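Local structure of inositol monophosphatase (Zymomonas mobilis, 4N81) at residues Pro113-Ile118 against Ala212-Ile217; Arg80-Asp86 against Leu104-Asp110; Gln124-Val128 against Tyr188-Leu192; Asp110-Val114 against Pro232-Asn236; Gly129-Thr135 against Pro216-Ala221. The protein probably hydrolyses phosphate monoesters such as inositol monophosphate with the help of magnesium ions. All coordinates share one frame. Residue numbers count along the deposited sequence, not the author numbering.

Contact 1 of 5, residues Pro113-Ile118 against Ala212-Ile217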
# COMPACT_ATOMS: atom_id res chain seq x y z
N PRO A 113 6.12 24.36 -9.90
CA PRO A 113 6.07 24.21 -8.44
C PRO A 113 7.34 24.71 -7.80
O PRO A 113 8.43 24.38 -8.28
CB PRO A 113 6.00 22.68 -8.24
CG PRO A 113 5.40 22.15 -9.53
CD PRO A 113 5.91 23.09 -10.62
N VAL A 114 7.20 25.44 -6.70
CA VAL A 114 8.38 25.90 -5.96
C VAL A 114 8.31 25.43 -4.49
O VAL A 114 9.30 25.53 -3.75
CB VAL A 114 8.54 27.41 -6.00
CG1 VAL A 114 8.74 27.88 -7.47
CG2 VAL A 114 7.32 28.08 -5.37
N LEU A 115 7.17 24.87 -4.09
CA LEU A 115 7.07 24.38 -2.69
C LEU A 115 6.06 23.26 -2.70
O LEU A 115 5.06 23.38 -3.38
CB LEU A 115 6.55 25.56 -1.80
CG LEU A 115 6.21 25.43 -0.32
CD1 LEU A 115 5.99 26.89 0.17
CD2 LEU A 115 4.98 24.65 -0.03
N GLY A 116 6.29 22.18 -1.94
CA GLY A 116 5.33 21.09 -1.93
C GLY A 116 5.35 20.39 -0.59
O GLY A 116 6.41 20.22 0.01
N ILE A 117 4.18 19.95 -0.12
CA ILE A 117 4.09 19.09 1.05
C ILE A 117 3.26 17.88 0.66
O ILE A 117 2.20 18.03 -0.05
CB ILE A 117 3.43 19.84 2.26
CG1 ILE A 117 4.41 20.87 2.86
CG2 ILE A 117 3.02 18.86 3.37
CD1 ILE A 117 3.90 21.59 4.12
N ILE A 118 3.73 16.69 1.08
CA ILE A 118 2.88 15.50 1.14
C ILE A 118 2.65 15.22 2.61
O ILE A 118 3.62 15.07 3.37
CB ILE A 118 3.58 14.21 0.58
CG1 ILE A 118 3.92 14.35 -0.94
CG2 ILE A 118 2.66 12.99 0.80
CD1 ILE A 118 5.09 13.35 -1.38
N ALA A 212 1.94 18.53 -8.67
CA ALA A 212 2.60 19.81 -8.40
C ALA A 212 3.44 19.72 -7.13
O ALA A 212 4.61 20.12 -7.14
CB ALA A 212 1.54 20.96 -8.24
N ALA A 213 2.87 19.20 -6.03
CA ALA A 213 3.63 19.16 -4.74
C ALA A 213 4.83 18.20 -4.83
O ALA A 213 5.80 18.32 -4.05
CB ALA A 213 2.71 18.70 -3.58
N LEU A 214 4.71 17.18 -5.68
CA LEU A 214 5.73 16.14 -5.68
C LEU A 214 7.05 16.63 -6.24
O LEU A 214 8.14 16.14 -5.85
CB LEU A 214 5.27 14.96 -6.52
CG LEU A 214 3.86 14.43 -6.20
CD1 LEU A 214 3.53 13.36 -7.17
CD2 LEU A 214 3.77 13.91 -4.75
N VAL A 215 6.96 17.51 -7.23
CA VAL A 215 8.24 17.86 -7.89
C VAL A 215 9.36 18.46 -6.97
O VAL A 215 10.50 17.99 -6.99
CB VAL A 215 7.98 18.81 -9.16
CG1 VAL A 215 9.33 19.15 -9.90
CG2 VAL A 215 6.95 18.16 -10.14
N PRO A 216 9.05 19.50 -6.17
CA PRO A 216 10.09 20.04 -5.27
C PRO A 216 10.59 19.02 -4.27
O PRO A 216 11.76 19.07 -3.87
CB PRO A 216 9.37 21.21 -4.55
CG PRO A 216 8.18 21.49 -5.37
CD PRO A 216 7.78 20.24 -6.06
N ILE A 217 9.71 18.11 -3.85
CA ILE A 217 10.09 17.12 -2.83
C ILE A 217 11.08 16.13 -3.43
O ILE A 217 12.18 15.95 -2.89
CB ILE A 217 8.82 16.38 -2.33
CG1 ILE A 217 7.98 17.38 -1.51
CG2 ILE A 217 9.16 15.05 -1.57
CD1 ILE A 217 6.56 16.78 -1.15
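A helix can lie close against a sheet when the strand beneath it offers a low profile, and the strand segment Pro113-Ile118 illustrates how. The largest contributions come from Pro113 at one end, Ile118 at the other and Ile217 on the helical side, with Pro216 close behind. The ring of Pro113 fits over the beginning of Ala212-Ile217, with CB 3.1 Å from Ala212 O and 3.7 Å from Pro216 CD, and with CG 4.2 Å from Val215 CB. At the far end, Ile118 reaches across to Leu214 (CD1 to CD2, 3.7 Å) and to Ile217 (CG1 to CD1, 3.6 Å). Ile217 also reaches back along the strand, its CG1 lying 3.6 Å from Gly116 O. Between these ends Gly116 makes room: its CA comes 3.5 Å from Ala213 O in a CA-H...O contact, where a beta carbon would clash with that same oxygen. No conventional hydrogen bond crosses the interface, so shape and apolar burial hold it. Val114 and Leu115 form a classic beta bulge opposite Leu107, early in the strand segment. The side chain of Leu214 lies about 6 Å, nearest atoms, from those of Asp89 and Asp210, predicted magnesium ligands. Leu115 and Ile117 point away to pack on helix 7-24, so strand 112-120 is sandwiched between that helix and helix 214-220, with helix 187-194 also touching Ile118, Leu214 and Ile217.

Contact 2 of 5, residues Arg80-Asp86 against Leu104-Asp110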
# COMPACT_ATOMS: atom_id res chain seq x y z
N ARG A 80 0.80 35.31 -10.92
CA ARG A 80 2.07 34.62 -11.06
C ARG A 80 2.17 33.45 -10.08
O ARG A 80 2.77 32.43 -10.43
CB ARG A 80 3.23 35.58 -10.73
CG ARG A 80 3.69 36.49 -11.82
CD ARG A 80 5.08 37.04 -11.51
NE ARG A 80 6.10 35.99 -11.48
CZ ARG A 80 6.70 35.51 -10.39
NH1 ARG A 80 6.40 36.00 -9.18
NH2 ARG A 80 7.62 34.55 -10.49
N ARG A 81 1.58 33.61 -8.87
CA ARG A 81 1.67 32.61 -7.77
C ARG A 81 0.32 31.92 -7.56
O ARG A 81 -0.72 32.60 -7.39
CB ARG A 81 2.07 33.29 -6.44
CG ARG A 81 3.49 33.91 -6.41
CD ARG A 81 3.74 34.87 -5.21
NE ARG A 81 3.11 34.42 -3.96
CZ ARG A 81 3.74 33.83 -2.94
NH1 ARG A 81 5.04 33.59 -2.99
NH2 ARG A 81 3.05 33.47 -1.87
N LEU A 82 0.32 30.59 -7.52
CA LEU A 82 -0.93 29.82 -7.38
C LEU A 82 -0.73 28.73 -6.34
O LEU A 82 0.27 28.00 -6.40
CB LEU A 82 -1.25 29.08 -8.69
CG LEU A 82 -1.51 29.88 -9.98
CD1 LEU A 82 -1.83 28.90 -11.12
CD2 LEU A 82 -2.66 30.83 -9.76
N TRP A 83 -1.71 28.54 -5.48
CA TRP A 83 -1.72 27.38 -4.60
C TRP A 83 -2.49 26.21 -5.24
O TRP A 83 -3.56 26.41 -5.82
CB TRP A 83 -2.38 27.76 -3.27
CG TRP A 83 -1.54 28.74 -2.50
CD1 TRP A 83 -1.54 30.09 -2.61
CD2 TRP A 83 -0.52 28.40 -1.54
NE1 TRP A 83 -0.59 30.64 -1.75
CE2 TRP A 83 0.05 29.61 -1.09
CE3 TRP A 83 -0.03 27.19 -1.03
CZ2 TRP A 83 1.07 29.65 -0.14
CZ3 TRP A 83 0.98 27.22 -0.09
CH2 TRP A 83 1.52 28.45 0.34
N VAL A 84 -1.95 25.00 -5.10
CA VAL A 84 -2.57 23.82 -5.68
C VAL A 84 -2.84 22.89 -4.52
O VAL A 84 -1.90 22.55 -3.82
CB VAL A 84 -1.61 23.15 -6.70
CG1 VAL A 84 -2.26 21.90 -7.35
CG2 VAL A 84 -1.23 24.14 -7.81
N LEU A 85 -4.10 22.52 -4.28
CA LEU A 85 -4.48 21.66 -3.15
C LEU A 85 -5.09 20.35 -3.63
O LEU A 85 -5.92 20.35 -4.54
CB LEU A 85 -5.53 22.37 -2.30
CG LEU A 85 -5.17 23.82 -1.95
CD1 LEU A 85 -6.28 24.48 -1.17
CD2 LEU A 85 -3.87 23.91 -1.19
N ASP A 86 -4.66 19.23 -3.06
CA ASP A 86 -5.37 17.98 -3.22
C ASP A 86 -5.58 17.39 -1.81
O ASP A 86 -4.63 16.79 -1.26
CB ASP A 86 -4.59 17.00 -4.10
CG ASP A 86 -5.48 15.84 -4.60
OD1 ASP A 86 -6.71 15.91 -4.35
OD2 ASP A 86 -4.97 14.90 -5.26
N LEU A 104 -1.86 16.83 -0.56
CA LEU A 104 -0.79 17.52 -1.29
C LEU A 104 -1.08 19.00 -1.27
O LEU A 104 -2.20 19.42 -1.61
CB LEU A 104 -0.78 17.05 -2.75
CG LEU A 104 -0.67 15.54 -2.98
CD1 LEU A 104 -0.55 15.20 -4.48
CD2 LEU A 104 0.60 15.05 -2.25
N ILE A 105 -0.07 19.80 -0.91
CA ILE A 105 -0.19 21.26 -1.00
C ILE A 105 1.02 21.78 -1.80
O ILE A 105 2.17 21.42 -1.50
CB ILE A 105 -0.17 21.84 0.42
CG1 ILE A 105 -1.42 21.37 1.20
CG2 ILE A 105 -0.00 23.42 0.40
CD1 ILE A 105 -1.22 21.29 2.69
N ALA A 106 0.80 22.67 -2.74
CA ALA A 106 1.94 23.18 -3.48
C ALA A 106 1.77 24.65 -3.72
O ALA A 106 0.64 25.13 -3.80
CB ALA A 106 2.06 22.45 -4.80
N LEU A 107 2.90 25.37 -3.80
CA LEU A 107 2.91 26.76 -4.30
C LEU A 107 3.64 26.72 -5.65
O LEU A 107 4.71 26.10 -5.75
CB LEU A 107 3.68 27.68 -3.35
CG LEU A 107 3.87 29.12 -3.83
CD1 LEU A 107 2.50 29.78 -4.15
CD2 LEU A 107 4.64 29.96 -2.78
N VAL A 108 3.08 27.42 -6.65
CA VAL A 108 3.51 27.30 -8.02
C VAL A 108 3.74 28.73 -8.51
O VAL A 108 2.90 29.59 -8.25
CB VAL A 108 2.40 26.61 -8.85
CG1 VAL A 108 2.71 26.68 -10.31
CG2 VAL A 108 2.26 25.16 -8.44
N GLU A 109 4.87 28.99 -9.16
CA GLU A 109 5.16 30.34 -9.69
C GLU A 109 5.51 30.25 -11.16
O GLU A 109 6.39 29.46 -11.51
CB GLU A 109 6.38 30.96 -9.01
CG GLU A 109 6.18 31.38 -7.58
CD GLU A 109 7.42 32.07 -6.98
OE1 GLU A 109 7.52 32.11 -5.75
OE2 GLU A 109 8.27 32.59 -7.73
N ASP A 110 4.88 31.10 -11.98
CA ASP A 110 5.07 31.02 -13.43
C ASP A 110 4.86 29.58 -13.93
O ASP A 110 5.58 29.08 -14.81
CB ASP A 110 6.46 31.52 -13.79
CG ASP A 110 6.74 32.92 -13.23
OD1 ASP A 110 7.85 33.11 -12.73
OD2 ASP A 110 5.85 33.80 -13.24
O HOH W 1 7.27 34.26 -4.52
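Antiparallel strands alternate hydrogen-bonded with non-hydrogen-bonded pairs, and Arg80-Asp86 beside Leu104-Asp110 follows this rule. Leu82 with Val108, Val84 with Ala106 and Asp86 with Leu104 are hydrogen-bonded pairs, each exchanging two bonds, as in Leu82 N to Val108 O and Val108 N to Leu82 O (both 2.9 Å). Asp110 N adds a bond to Arg80 O (2.9 Å). Backbone groups of the pairs between point to the flanking strands: Arg81 and Trp83 to Gly66, Ile105 to Ile117, Leu107 to Val114. In these neighbouring strands of the large sheet of the inositol monophosphatase fold, the predicted magnesium ligand Asp86 ends the first, its side chain about 3 Å, nearest atoms, from those of Asp89 and Asp210, like charges clustered as expected of a metal site. At the opposite end a salt-bridge network closes the strands. Arg80 grips Asp110 through NE to OD2 (2.8 Å) and NH2 to OD1 (2.7 Å), with a weak bond from NH2 to Glu109 OE2 (3.4 Å). Asp65 and Asp9 mainly satisfy Arg81; a water lies 2.8 Å from Arg81 NH1 and 2.5 Å from Glu109 OE1, bridging a pair whose direct salt bridge is long (NH1 to OE1, 4.0 Å). Tyr6 OH also hydrogen-bonds Glu109 OE1. Trp83 NE1 donates a hydrogen bond to Asp65 OD1, while Leu107 CD1 lies over the Trp83 five-membered ring in a CH-pi contact, 4.0 Å from its centroid.

Contact 3 of 5, residues Gln124-Val128 against Tyr188-Leu192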
# COMPACT_ATOMS: atom_id res chain seq x y z
N GLN A 124 1.07 10.27 10.37
CA GLN A 124 1.86 11.49 10.64
C GLN A 124 3.23 11.42 9.97
O GLN A 124 4.28 11.45 10.62
CB GLN A 124 2.03 11.72 12.15
CG GLN A 124 0.80 11.40 12.94
CD GLN A 124 -0.14 12.53 12.92
OE1 GLN A 124 -0.47 13.06 11.85
NE2 GLN A 124 -0.57 12.96 14.11
N GLU A 125 3.21 11.31 8.65
CA GLU A 125 4.44 11.32 7.88
C GLU A 125 4.30 12.51 6.94
O GLU A 125 3.35 12.56 6.13
CB GLU A 125 4.49 10.04 7.05
CG GLU A 125 4.44 8.77 7.94
CD GLU A 125 4.50 7.46 7.13
OE1 GLU A 125 5.45 6.65 7.34
OE2 GLU A 125 3.58 7.25 6.31
N ARG A 126 5.28 13.40 6.98
CA ARG A 126 5.19 14.64 6.23
C ARG A 126 6.50 14.92 5.48
O ARG A 126 7.57 15.03 6.10
CB ARG A 126 4.87 15.81 7.17
CG ARG A 126 4.69 17.14 6.39
CD ARG A 126 4.14 18.29 7.29
NE ARG A 126 2.82 17.93 7.80
CZ ARG A 126 2.04 18.73 8.54
NH1 ARG A 126 2.43 19.96 8.88
NH2 ARG A 126 0.86 18.27 8.95
N TRP A 127 6.39 15.00 4.16
CA TRP A 127 7.51 15.37 3.29
C TRP A 127 7.36 16.86 2.94
O TRP A 127 6.25 17.27 2.58
CB TRP A 127 7.36 14.61 1.96
CG TRP A 127 7.67 13.14 2.00
CD1 TRP A 127 8.88 12.54 1.62
CD2 TRP A 127 6.79 12.08 2.40
NE1 TRP A 127 8.78 11.16 1.81
CE2 TRP A 127 7.51 10.85 2.25
CE3 TRP A 127 5.48 12.03 2.90
CZ2 TRP A 127 6.92 9.59 2.51
CZ3 TRP A 127 4.90 10.78 3.18
CH2 TRP A 127 5.62 9.58 2.98
N VAL A 128 8.45 17.65 3.02
CA VAL A 128 8.39 19.06 2.64
C VAL A 128 9.53 19.34 1.67
O VAL A 128 10.70 19.09 2.00
CB VAL A 128 8.60 19.98 3.86
CG1 VAL A 128 8.45 21.46 3.43
CG2 VAL A 128 7.61 19.60 4.97
N TYR A 188 2.29 8.40 -2.46
CA TYR A 188 3.14 7.77 -1.47
C TYR A 188 4.39 7.22 -2.16
O TYR A 188 5.49 7.23 -1.55
CB TYR A 188 2.40 6.62 -0.76
CG TYR A 188 2.98 6.40 0.63
CD1 TYR A 188 2.46 7.09 1.75
CD2 TYR A 188 4.01 5.50 0.84
CE1 TYR A 188 2.96 6.87 3.05
CE2 TYR A 188 4.53 5.32 2.12
CZ TYR A 188 4.03 6.01 3.20
OH TYR A 188 4.56 5.76 4.48
N ASN A 189 4.27 6.76 -3.40
CA ASN A 189 5.50 6.17 -3.99
C ASN A 189 6.56 7.21 -4.26
O ASN A 189 7.77 6.91 -4.22
CB ASN A 189 5.17 5.42 -5.28
CG ASN A 189 4.32 4.19 -5.01
OD1 ASN A 189 4.64 3.39 -4.14
ND2 ASN A 189 3.24 4.05 -5.75
N TYR A 190 6.13 8.45 -4.49
CA TYR A 190 7.10 9.51 -4.72
C TYR A 190 7.74 9.87 -3.40
O TYR A 190 8.94 10.20 -3.34
CB TYR A 190 6.42 10.74 -5.35
CG TYR A 190 5.76 10.44 -6.72
CD1 TYR A 190 4.45 9.89 -6.79
CD2 TYR A 190 6.44 10.67 -7.92
CE1 TYR A 190 3.84 9.63 -8.00
CE2 TYR A 190 5.85 10.42 -9.12
CZ TYR A 190 4.55 9.90 -9.17
OH TYR A 190 3.98 9.64 -10.40
N GLY A 191 6.96 9.75 -2.31
CA GLY A 191 7.58 9.98 -1.03
C GLY A 191 8.60 8.86 -0.76
O GLY A 191 9.72 9.16 -0.26
N LEU A 192 8.27 7.63 -1.16
CA LEU A 192 9.24 6.54 -0.82
C LEU A 192 10.46 6.72 -1.71
O LEU A 192 11.64 6.40 -1.29
CB LEU A 192 8.60 5.14 -1.10
CG LEU A 192 7.56 4.76 -0.03
CD1 LEU A 192 6.80 3.48 -0.50
CD2 LEU A 192 8.30 4.53 1.36
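Strand 125-130 opens with a G1 beta bulge, in which Gln124 and Glu125 both face Gln120, and from there alternate side chains are sent toward helix 187-194. Glu125 comes first. Its OE2 accepts a 2.6 Å hydrogen bond from Tyr188 OH, a bond reaching from the strand to the helix. Both groups are also engaged by Arg29 of the second subunit, which forms a salt bridge with Glu125 OE1 and a hydrogen bond with Tyr188 OH. Arg126 turns to the other side of the sheet, where Asp18 and His14 of helix 7-24 receive it. Trp127 returns to the helix and contributes the largest share of the buried surface. The edge of its six-membered ring meets the face of Tyr188 in a T-shaped pair (centroids 5.4 Å apart, planes at 83°), with Trp127 CH2 3.8 Å from Tyr188 CE1. Trp127 NE1 makes a weak 3.0 Å hydrogen bond to Gly191 O. Gly191 CA lies over the indole face, and any beta carbon there would strike CZ2 of Trp127, so the bare glycine admits the ring. The short strand and helix segments cross at 71°, their axes 10.1 Å apart, a gap filled by these aromatic side chains. Because the carboxylate-phenol pair is shared with an arginine of the partner chain, the chemistry ties the packing between sheet and helix directly to the dimer interface.

Contact 4 of 5, residues Asp110-Val114 against Pro232-Asn236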
# COMPACT_ATOMS: atom_id res chain seq x y z
N ASP A 110 4.88 31.10 -11.98
CA ASP A 110 5.07 31.02 -13.43
C ASP A 110 4.86 29.58 -13.93
O ASP A 110 5.58 29.08 -14.81
CB ASP A 110 6.46 31.52 -13.79
CG ASP A 110 6.74 32.92 -13.23
OD1 ASP A 110 7.85 33.11 -12.73
OD2 ASP A 110 5.85 33.80 -13.24
N GLY A 111 3.90 28.90 -13.32
CA GLY A 111 3.50 27.58 -13.74
C GLY A 111 4.42 26.49 -13.19
O GLY A 111 4.09 25.32 -13.37
N ARG A 112 5.51 26.85 -12.49
CA ARG A 112 6.43 25.85 -11.89
C ARG A 112 6.25 25.63 -10.38
O ARG A 112 6.27 26.59 -9.65
CB ARG A 112 7.90 26.23 -12.12
CG ARG A 112 8.30 26.37 -13.61
CD ARG A 112 8.21 25.01 -14.39
NE ARG A 112 8.53 25.27 -15.82
CZ ARG A 112 9.76 25.25 -16.27
NH1 ARG A 112 10.75 24.92 -15.42
NH2 ARG A 112 10.03 25.49 -17.54
N PRO A 113 6.12 24.36 -9.90
CA PRO A 113 6.07 24.21 -8.44
C PRO A 113 7.34 24.71 -7.80
O PRO A 113 8.43 24.38 -8.28
CB PRO A 113 6.00 22.68 -8.24
CG PRO A 113 5.40 22.15 -9.53
CD PRO A 113 5.91 23.09 -10.62
N VAL A 114 7.20 25.44 -6.70
CA VAL A 114 8.38 25.90 -5.96
C VAL A 114 8.31 25.43 -4.49
O VAL A 114 9.30 25.53 -3.75
CB VAL A 114 8.54 27.41 -6.00
CG1 VAL A 114 8.74 27.88 -7.47
CG2 VAL A 114 7.32 28.08 -5.37
N PRO A 232 10.39 19.77 -18.21
CA PRO A 232 9.83 20.13 -16.89
C PRO A 232 8.35 19.96 -16.79
O PRO A 232 7.63 20.20 -17.77
CB PRO A 232 10.05 21.64 -16.81
CG PRO A 232 11.15 21.93 -17.76
CD PRO A 232 11.05 20.90 -18.87
N LEU A 233 7.87 19.56 -15.62
CA LEU A 233 6.45 19.46 -15.39
C LEU A 233 6.00 20.84 -14.97
O LEU A 233 6.71 21.56 -14.24
CB LEU A 233 6.18 18.46 -14.27
CG LEU A 233 6.55 17.02 -14.66
CD1 LEU A 233 6.58 16.06 -13.45
CD2 LEU A 233 5.49 16.54 -15.72
N ASN A 234 4.84 21.24 -15.45
CA ASN A 234 4.29 22.55 -15.12
C ASN A 234 2.79 22.48 -15.08
O ASN A 234 2.19 21.41 -15.28
CB ASN A 234 4.85 23.68 -16.00
CG ASN A 234 4.40 23.61 -17.45
OD1 ASN A 234 3.38 23.00 -17.79
ND2 ASN A 234 5.16 24.30 -18.33
N LYS A 235 2.16 23.64 -14.84
CA LYS A 235 0.74 23.70 -14.57
C LYS A 235 -0.05 23.13 -15.72
O LYS A 235 -1.19 22.67 -15.58
CB LYS A 235 0.35 25.19 -14.39
CG LYS A 235 -1.16 25.40 -14.34
CD LYS A 235 -1.60 26.89 -14.37
CE LYS A 235 -3.04 26.99 -14.95
NZ LYS A 235 -3.71 28.29 -14.73
N ASN A 236 0.56 23.17 -16.88
CA ASN A 236 -0.10 22.68 -18.07
C ASN A 236 0.24 21.30 -18.63
O ASN A 236 -0.32 20.91 -19.67
CB ASN A 236 0.01 23.75 -19.12
CG ASN A 236 -1.31 24.35 -19.37
OD1 ASN A 236 -1.91 25.03 -18.47
ND2 ASN A 236 -1.87 23.98 -20.54
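The loop Pro232-Asn236 runs beside the tight turn that leads into strand 112-120. Pro232 comes first, its CB 3.6 Å from Arg112 NH1 and lying over one face of the guanidinium. Leu233 presents its backbone, O being 3.8 Å from Arg112 CD and 4.0 Å from Pro113 CD, while its side chain leads inward to Val215 and Phe211. Asn234 sets its CB 3.2 Å from Gly111 O and folds back on its own loop: OD1 accepts from Asn236 N at 3.0 Å, an Asx turn. Next, Lys235 N donates a 3.0 Å hydrogen bond to Gly111 O. Gly111 adopts a positive phi (82°), a conformation glycine takes readily, which suits its place in the turn. The apolar part of Lys235 leads away toward Leu82 and Phe208. With a single hydrogen bond across it, made between main-chain groups, the contact depends on the backbone course of turn and loop, and the side chains add mostly van der Waals packing.

Contact 5 of 5, residues Gly129-Thr135 against Pro216-Ala221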
# COMPACT_ATOMS: atom_id res chain seq x y z
N GLY A 129 9.19 19.87 0.48
CA GLY A 129 10.21 20.25 -0.50
C GLY A 129 10.07 21.71 -0.89
O GLY A 129 8.95 22.26 -0.90
N VAL A 130 11.19 22.37 -1.19
CA VAL A 130 11.14 23.80 -1.51
C VAL A 130 12.33 24.06 -2.44
O VAL A 130 13.39 23.41 -2.30
CB VAL A 130 11.38 24.71 -0.26
CG1 VAL A 130 11.16 26.18 -0.60
CG2 VAL A 130 10.53 24.30 0.91
N LYS A 131 12.17 25.04 -3.31
CA LYS A 131 13.09 25.27 -4.40
C LYS A 131 14.51 25.51 -3.87
O LYS A 131 15.49 25.13 -4.50
CB LYS A 131 12.60 26.53 -5.14
CG LYS A 131 13.56 27.19 -6.10
CD LYS A 131 12.90 28.43 -6.72
CE LYS A 131 13.79 29.10 -7.76
NZ LYS A 131 12.98 30.06 -8.58
N ASP A 132 14.64 26.11 -2.69
CA ASP A 132 15.97 26.52 -2.24
C ASP A 132 16.50 25.77 -0.99
O ASP A 132 17.41 26.24 -0.33
CB ASP A 132 16.10 28.06 -2.10
CG ASP A 132 15.05 28.68 -1.17
OD1 ASP A 132 14.25 27.95 -0.55
OD2 ASP A 132 15.04 29.92 -1.05
N LEU A 133 15.89 24.65 -0.64
CA LEU A 133 16.34 23.88 0.51
C LEU A 133 16.30 22.39 0.19
O LEU A 133 15.56 21.95 -0.69
CB LEU A 133 15.43 24.11 1.72
CG LEU A 133 15.75 25.26 2.66
CD1 LEU A 133 17.25 25.58 2.78
CD2 LEU A 133 15.04 26.39 2.12
N PRO A 134 17.11 21.59 0.92
CA PRO A 134 16.96 20.12 0.89
C PRO A 134 15.59 19.69 1.41
O PRO A 134 15.02 20.28 2.33
CB PRO A 134 18.07 19.61 1.84
CG PRO A 134 18.70 20.82 2.43
CD PRO A 134 18.30 22.04 1.65
N THR A 135 15.08 18.64 0.81
CA THR A 135 13.81 18.05 1.20
C THR A 135 13.94 17.43 2.58
O THR A 135 15.00 16.87 2.90
CB THR A 135 13.43 17.01 0.17
OG1 THR A 135 13.11 17.70 -1.03
CG2 THR A 135 12.22 16.15 0.60
N PRO A 216 9.05 19.50 -6.17
CA PRO A 216 10.09 20.04 -5.27
C PRO A 216 10.59 19.02 -4.27
O PRO A 216 11.76 19.07 -3.87
CB PRO A 216 9.37 21.21 -4.55
CG PRO A 216 8.18 21.49 -5.37
CD PRO A 216 7.78 20.24 -6.06
N ILE A 217 9.71 18.11 -3.85
CA ILE A 217 10.09 17.12 -2.83
C ILE A 217 11.08 16.13 -3.43
O ILE A 217 12.18 15.95 -2.89
CB ILE A 217 8.82 16.38 -2.33
CG1 ILE A 217 7.98 17.38 -1.51
CG2 ILE A 217 9.16 15.05 -1.57
CD1 ILE A 217 6.56 16.78 -1.15
N VAL A 218 10.75 15.60 -4.60
CA VAL A 218 11.64 14.65 -5.25
C VAL A 218 12.97 15.32 -5.65
O VAL A 218 14.06 14.76 -5.40
CB VAL A 218 10.98 14.06 -6.50
CG1 VAL A 218 12.02 13.26 -7.34
CG2 VAL A 218 9.81 13.08 -6.08
N GLU A 219 12.87 16.51 -6.24
CA GLU A 219 14.07 17.18 -6.73
C GLU A 219 14.95 17.63 -5.59
O GLU A 219 16.16 17.50 -5.70
CB GLU A 219 13.72 18.28 -7.81
CG GLU A 219 13.05 17.55 -9.07
CD GLU A 219 13.22 18.19 -10.48
OE1 GLU A 219 13.13 19.44 -10.44
OE2 GLU A 219 13.41 17.45 -11.60
N GLY A 220 14.36 18.06 -4.46
CA GLY A 220 15.16 18.57 -3.35
C GLY A 220 15.72 17.41 -2.56
O GLY A 220 16.56 17.62 -1.66
N ALA A 221 15.23 16.19 -2.84
CA ALA A 221 15.87 14.97 -2.29
C ALA A 221 17.04 14.47 -3.15
O ALA A 221 17.73 13.54 -2.79
CB ALA A 221 14.83 13.83 -2.04
O HOH W 2 13.17 21.39 -4.38
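Thr135 supplies both hydrogen bonds that join Gly129-Thr135 to Pro216-Ala221. Its OG1 donates to Ile217 O at 2.7 Å, and its N donates to Gly220 O at 3.1 Å in an almost linear bond. Both acceptors are backbone carbonyls of the helical segment; Ile217 O also takes a weak bond from Ala221 N. A water sits between the segments, 2.8 Å from Pro216 O and, more weakly held, 2.9 Å from Val130 O, which also accepts from Leu133 N in the type I turn linking the two strands of this hairpin. Packing surrounds this polar centre. Thr135 CG2 touches Ile217 CG2 at 3.9 Å, and Thr135 CB lies 4.1 Å from Ala221 CB. On the other strand, Gly129 N approaches Ile217 CG1 to 3.4 Å, and Gly129 C meets Pro216 CB at 3.8 Å. Glycines make this closeness possible: a beta carbon on Gly129 would collide with the backbone at Ile217, and one on Gly220 with Thr135 OG1. The weakly bonded strand 133-135 crosses helix 216-220 at 100°, with axes 6.8 Å apart. A strand threonine therefore binds helix carbonyls with both its hydroxyl and its amide, tying hairpin and helix together through backbone acceptors.

How the contacts relate
All five contacts involve the large sheet, whose strands 81-86, 102-109, 112-120, 125-130 and 133-137 lie side by side in chain order. Contact 2 pairs the first two and closes before the others open, apart from Asp110, shared with contact 4. Contacts 1 and 4 start from strand 112-120, their centres about 10 Å apart; the centre of contact 5 is about 7 Å from that of contact 1, and both use helix 214-220. Contact 3 is nested within the loop closed by contact 1, and its segments alternate with those of contact 5. Contacts 3 and 4 are farthest apart, about 20 Å between centres. Chain segments far along the sequence thus pack on one sheet, next to the predicted metal site that includes Asp86.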